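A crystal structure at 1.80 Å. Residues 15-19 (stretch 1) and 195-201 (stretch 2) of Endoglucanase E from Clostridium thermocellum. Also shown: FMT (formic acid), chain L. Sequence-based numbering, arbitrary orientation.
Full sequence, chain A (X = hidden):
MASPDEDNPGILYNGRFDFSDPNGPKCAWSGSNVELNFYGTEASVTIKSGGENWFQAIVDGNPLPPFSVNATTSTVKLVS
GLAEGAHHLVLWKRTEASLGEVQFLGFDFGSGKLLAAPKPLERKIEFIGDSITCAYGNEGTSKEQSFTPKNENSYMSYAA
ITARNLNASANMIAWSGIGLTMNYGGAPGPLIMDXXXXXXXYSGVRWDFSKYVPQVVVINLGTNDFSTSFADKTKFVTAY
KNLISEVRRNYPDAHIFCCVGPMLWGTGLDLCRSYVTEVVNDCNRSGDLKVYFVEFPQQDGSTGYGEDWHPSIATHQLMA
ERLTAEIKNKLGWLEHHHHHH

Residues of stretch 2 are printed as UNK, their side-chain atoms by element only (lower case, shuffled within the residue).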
ATOM      1  N   GLY A  15       1.765  -8.523  -5.603  1.00  7.26           N
ATOM      2  CA  GLY A  15       0.633  -8.177  -4.785  1.00  6.21           C
ATOM      3  C   GLY A  15      -0.078  -9.443  -4.352  1.00  5.98           C
ATOM      4  O   GLY A  15       0.415 -10.596  -4.576  1.00  7.24           O
ATOM      5  N   ARG A  16      -1.217  -9.236  -3.725  1.00  5.08           N
ATOM      6  CA  ARG A  16      -2.160 -10.302  -3.437  1.00  5.72           C
ATOM      7  C   ARG A  16      -3.070 -10.488  -4.630  1.00  6.06           C
ATOM      8  O   ARG A  16      -3.949  -9.652  -4.908  1.00  5.37           O
ATOM      9  CB  ARG A  16      -2.974 -10.038  -2.146  1.00  5.34           C
ATOM     10  CG  ARG A  16      -2.094  -9.999  -0.882  1.00  5.85           C
ATOM     11  CD  ARG A  16      -2.995  -9.868   0.318  1.00  2.94           C
ATOM     12  NE  ARG A  16      -2.267  -9.865   1.589  1.00  4.60           N
ATOM     13  CZ  ARG A  16      -2.904  -9.847   2.746  1.00  2.74           C
ATOM     14  NH1 ARG A  16      -4.236  -9.849   2.737  1.00  5.05           N
ATOM     15  NH2 ARG A  16      -2.231  -9.831   3.905  1.00  3.75           N
ATOM     16  N   PHE A  17      -2.825 -11.554  -5.385  1.00  7.04           N
ATOM     17  CA  PHE A  17      -3.662 -11.836  -6.561  1.00  7.07           C
ATOM     18  C   PHE A  17      -4.479 -13.126  -6.343  1.00  7.90           C
ATOM     19  O   PHE A  17      -4.006 -14.047  -5.667  1.00  6.93           O
ATOM     20  CB  PHE A  17      -2.815 -11.929  -7.847  1.00  7.49           C
ATOM     21  CG  PHE A  17      -2.379 -10.604  -8.407  1.00  4.92           C
ATOM     22  CD1 PHE A  17      -3.002 -10.049  -9.535  1.00  4.82           C
ATOM     23  CD2 PHE A  17      -1.302  -9.931  -7.857  1.00  6.26           C
ATOM     24  CE1 PHE A  17      -2.575  -8.810 -10.073  1.00  5.27           C
ATOM     25  CE2 PHE A  17      -0.887  -8.678  -8.372  1.00  4.41           C
ATOM     26  CZ  PHE A  17      -1.500  -8.141  -9.499  1.00  2.91           C
ATOM     27  N   ASP A  18      -5.693 -13.157  -6.906  1.00  8.49           N
ATOM     28  CA  ASP A  18      -6.517 -14.346  -6.993  1.00 10.16           C
ATOM     29  C   ASP A  18      -6.417 -14.906  -8.425  1.00 11.28           C
ATOM     30  O   ASP A  18      -6.678 -14.187  -9.411  1.00 11.31           O
ATOM     31  CB  ASP A  18      -7.950 -13.953  -6.660  1.00  9.39           C
ATOM     32  CG  ASP A  18      -8.971 -15.062  -6.894  1.00 16.22           C
ATOM     33  OD1 ASP A  18      -8.685 -16.253  -6.658  1.00 18.05           O
ATOM     34  OD2 ASP A  18     -10.114 -14.701  -7.278  1.00 22.38           O
ATOM     35  N   PHE A  19      -6.043 -16.180  -8.541  1.00 13.28           N
ATOM     36  CA  PHE A  19      -5.870 -16.796  -9.875  1.00 14.57           C
ATOM     37  C   PHE A  19      -6.996 -17.792 -10.217  1.00 17.01           C
ATOM     38  O   PHE A  19      -6.868 -18.584 -11.157  1.00 17.81           O
ATOM     39  CB  PHE A  19      -4.479 -17.453  -9.928  1.00 14.45           C
ATOM     40  CG  PHE A  19      -3.332 -16.466  -9.829  1.00 12.86           C
ATOM     41  CD1 PHE A  19      -2.894 -15.785 -10.962  1.00 14.03           C
ATOM     42  CD2 PHE A  19      -2.689 -16.214  -8.603  1.00 13.31           C
ATOM     43  CE1 PHE A  19      -1.827 -14.884 -10.915  1.00 14.26           C
ATOM     44  CE2 PHE A  19      -1.617 -15.298  -8.537  1.00 15.45           C
ATOM     45  CZ  PHE A  19      -1.188 -14.632  -9.704  1.00 14.59           C
ATOM     46  N   UNK A 195     -10.243  -7.208   7.662  1.00  5.65           N
ATOM     47  CA  UNK A 195      -9.947  -7.147   6.207  1.00  5.38           C
ATOM     48  C   UNK A 195      -8.604  -7.788   5.874  1.00  6.22           C
ATOM     49  O   UNK A 195      -8.390  -8.289   4.770  1.00  4.80           O
ATOM     50  c   UNK A 195      -9.936  -5.679   5.746  1.00  6.03           C
ATOM     51  n   UNK A 195     -14.831  -2.399   4.582  1.00 11.97           N
ATOM     52  c   UNK A 195     -11.493  -3.896   4.967  1.00 11.25           C
ATOM     53  c   UNK A 195     -11.295  -4.930   6.003  1.00  8.88           C
ATOM     54  n   UNK A 195     -14.063  -4.460   3.876  1.00 12.70           N
ATOM     55  n   UNK A 195     -12.668  -3.025   5.069  1.00 10.20           N
ATOM     56  c   UNK A 195     -13.848  -3.295   4.496  1.00 12.43           C
ATOM     57  N   UNK A 196      -7.698  -7.729   6.853  1.00  5.95           N
ATOM     58  CA  UNK A 196      -6.322  -8.218   6.717  1.00  5.97           C
ATOM     59  C   UNK A 196      -6.198  -9.648   6.114  1.00  5.94           C
ATOM     60  O   UNK A 196      -5.283  -9.844   5.343  1.00  5.70           O
ATOM     61  c   UNK A 196      -2.326  -9.946   8.857  1.00  8.47           C
ATOM     62  c   UNK A 196      -3.653  -9.553   8.875  1.00  8.86           C
ATOM     63  c   UNK A 196      -5.569  -8.116   8.056  1.00  5.38           C
ATOM     64  c   UNK A 196      -4.122  -8.548   8.019  1.00  6.53           C
ATOM     65  c   UNK A 196      -1.421  -9.330   7.983  1.00  9.09           C
ATOM     66  o   UNK A 196      -0.088  -9.765   7.945  1.00  6.99           O
ATOM     67  c   UNK A 196      -3.206  -7.953   7.139  1.00  7.42           C
ATOM     68  c   UNK A 196      -1.851  -8.365   7.109  1.00  6.77           C
ATOM     69  N   UNK A 197      -7.096 -10.600   6.462  1.00  6.35           N
ATOM     70  CA  UNK A 197      -7.021 -11.983   5.920  1.00  6.39           C
ATOM     71  C   UNK A 197      -7.302 -12.144   4.413  1.00  7.33           C
ATOM     72  O   UNK A 197      -7.154 -13.270   3.878  1.00  7.00           O
ATOM     73  c   UNK A 197      -8.200 -10.488   7.434  1.00  6.71           C
ATOM     74  c   UNK A 197      -8.079 -12.759   6.756  1.00  8.07           C
ATOM     75  c   UNK A 197      -8.327 -11.870   8.000  1.00  8.52           C
ATOM     76  N   UNK A 198      -7.743 -11.071   3.746  1.00  5.65           N
ATOM     77  CA  UNK A 198      -8.311 -11.217   2.389  1.00  4.78           C
ATOM     78  C   UNK A 198      -7.437 -10.795   1.197  1.00  5.58           C
ATOM     79  O   UNK A 198      -6.676  -9.820   1.255  1.00  6.16           O
ATOM     80  c   UNK A 198     -12.075 -13.269   3.641  1.00  6.79           C
ATOM     81  c   UNK A 198     -11.825 -11.533   5.321  1.00  4.03           C
ATOM     82  c   UNK A 198      -9.724 -10.588   2.299  1.00  4.16           C
ATOM     83  c   UNK A 198     -10.980 -10.848   4.474  1.00  5.41           C
ATOM     84  o   UNK A 198     -13.204 -13.490   5.709  1.00  5.46           O
ATOM     85  c   UNK A 198     -10.682 -11.329   3.195  1.00  4.11           C
ATOM     86  c   UNK A 198     -12.369 -12.760   4.895  1.00  4.57           C
ATOM     87  c   UNK A 198     -11.238 -12.553   2.795  1.00  4.89           C
ATOM     88  N   UNK A 199      -7.535 -11.587   0.142  1.00  5.70           N
ATOM     89  CA  UNK A 199      -7.022 -11.200  -1.182  1.00  7.40           C
ATOM     90  C   UNK A 199      -7.970 -10.167  -1.767  1.00  7.40           C
ATOM     91  O   UNK A 199      -7.537  -9.104  -2.211  1.00  6.01           O
ATOM     92  c   UNK A 199      -6.367 -11.998  -3.474  1.00  9.21           C
ATOM     93  c   UNK A 199      -6.957 -12.410  -2.136  1.00  6.87           C
ATOM     94  o   UNK A 199      -6.127 -13.407  -1.536  1.00 10.89           O
ATOM     95  N   UNK A 200      -9.259 -10.512  -1.787  1.00  7.13           N
ATOM     96  CA  UNK A 200     -10.285  -9.623  -2.319  1.00  8.46           C
ATOM     97  C   UNK A 200     -11.274  -9.399  -1.185  1.00 10.22           C
ATOM     98  O   UNK A 200     -12.133 -10.238  -0.924  1.00 10.02           O
ATOM     99  c   UNK A 200     -10.905 -11.553  -5.681  1.00 11.26           C
ATOM    100  c   UNK A 200     -10.047 -10.797  -4.661  1.00 10.31           C
ATOM    101  c   UNK A 200     -10.958 -10.222  -3.558  1.00  8.65           C
ATOM    102  c   UNK A 200      -9.208  -9.697  -5.308  1.00 11.50           C
ATOM    103  N   UNK A 201     -11.083  -8.289  -0.446  1.00 11.54           N
ATOM    104  CA  UNK A 201     -11.831  -8.079   0.786  1.00 13.79           C
ATOM    105  C   UNK A 201     -13.339  -7.949   0.591  1.00 14.44           C
ATOM    106  O   UNK A 201     -14.099  -8.248   1.513  1.00 16.80           O
ATOM    107  c   UNK A 201     -11.204  -6.790   1.379  1.00 12.58           C
ATOM    108  c   UNK A 201     -10.406  -6.162   0.306  1.00 14.33           C
ATOM    109  c   UNK A 201     -10.070  -7.231  -0.700  1.00 12.57           C
TER
HETATM  110  C   FMT L1349       5.435 -10.337  -5.245  1.00 31.53           C
HETATM  111  O1  FMT L1349       4.298 -10.306  -4.747  1.00 30.06           O
HETATM  112  O2  FMT L1349       6.210  -9.368  -5.364  1.00 31.19           O
HETATM  113  O   HOH W   1      -5.489  -7.786  -3.878  1.00  7.01           O
HETATM  114  O   HOH W   2      -5.718 -15.283  -3.200  1.00 16.64           O

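Position 195 carries seven side-chain atoms in an unbranched run of three carbons and a nitrogen, closed by a carbon bearing two further nitrogens. That terminal group is a guanidinium, so the residue is Arg195. Its end leads away from stretch 1, and the side chain makes no close contact with it; its backbone O instead accepts a 3.0 Å hydrogen bond from N of position 198, closing a type I beta turn.

Position 196 has eight side-chain atoms, one carbon followed by a six-carbon ring bearing an oxygen, and a ring carbon lies 3.5 Å from Arg16 NH2. The phenol is the signature of a tyrosine: Tyr196. CA-to-CB points away from stretch 1, yet with chi1 at -178° (t) the ring returns, the carbon near Arg16 being CE1. The approach is oblique to the ring.

Position 197 shows three carbons, the last of them bonded back to the backbone N. This closed ring identifies Pro197. It sits inside the turn sequence and its CA-to-CB bond points away from stretch 1, with which its side chain makes no close contact.

Position 198 again presents one carbon and a six-carbon ring with one oxygen, hence Tyr198. Its CA-to-CB bond points away from stretch 1 and its side chain makes no close contact there, so its contribution is made by the backbone O, 2.9 Å from Arg16 NH1.

Position 199 has three side-chain atoms: a carbon that branches to one oxygen and one carbon. The methyl carbon lies 3.6 Å from Phe17 C. This is Thr199. Its CG2, the methyl, also packs 3.7 Å from Asp18 N, against the backbone of stretch 1. OG1 lies 2.5 Å from water 2, which donates to Phe17 O at 3.2 Å.

Position 200 holds four carbons forked at the second, without a heteroatom, and a terminal carbon lies 3.6 Å from Asp18 OD2: Leu200. CA-to-CB points sideways, but the end comes nearer, and CD1 makes this van der Waals contact.

Position 201 has three carbons closing onto the backbone N, giving Pro201, which lies out of reach of stretch 1.

The contact, burying 309 Å² over both sides, rests on Arg16. Its extended side chain (m, t, t) carries the guanidinium to the turn, where NH1 donates to Tyr196 O at 2.8 Å (167°) and to Tyr198 O at 2.9 Å (137°). Both acceptors lie at the guanidinium edge, near its plane, where the N-H bonds point; NH2 adds a weak bond to Tyr196 O at 3.4 Å. Near the closest CA pair, Arg16 CA to Thr199 CA at 5.4 Å, water 1 bridges the two stretches by donating to Arg16 O (2.6 Å) and Thr199 O (3.0 Å).

Stretch 2 (195-201) RYPYTLP
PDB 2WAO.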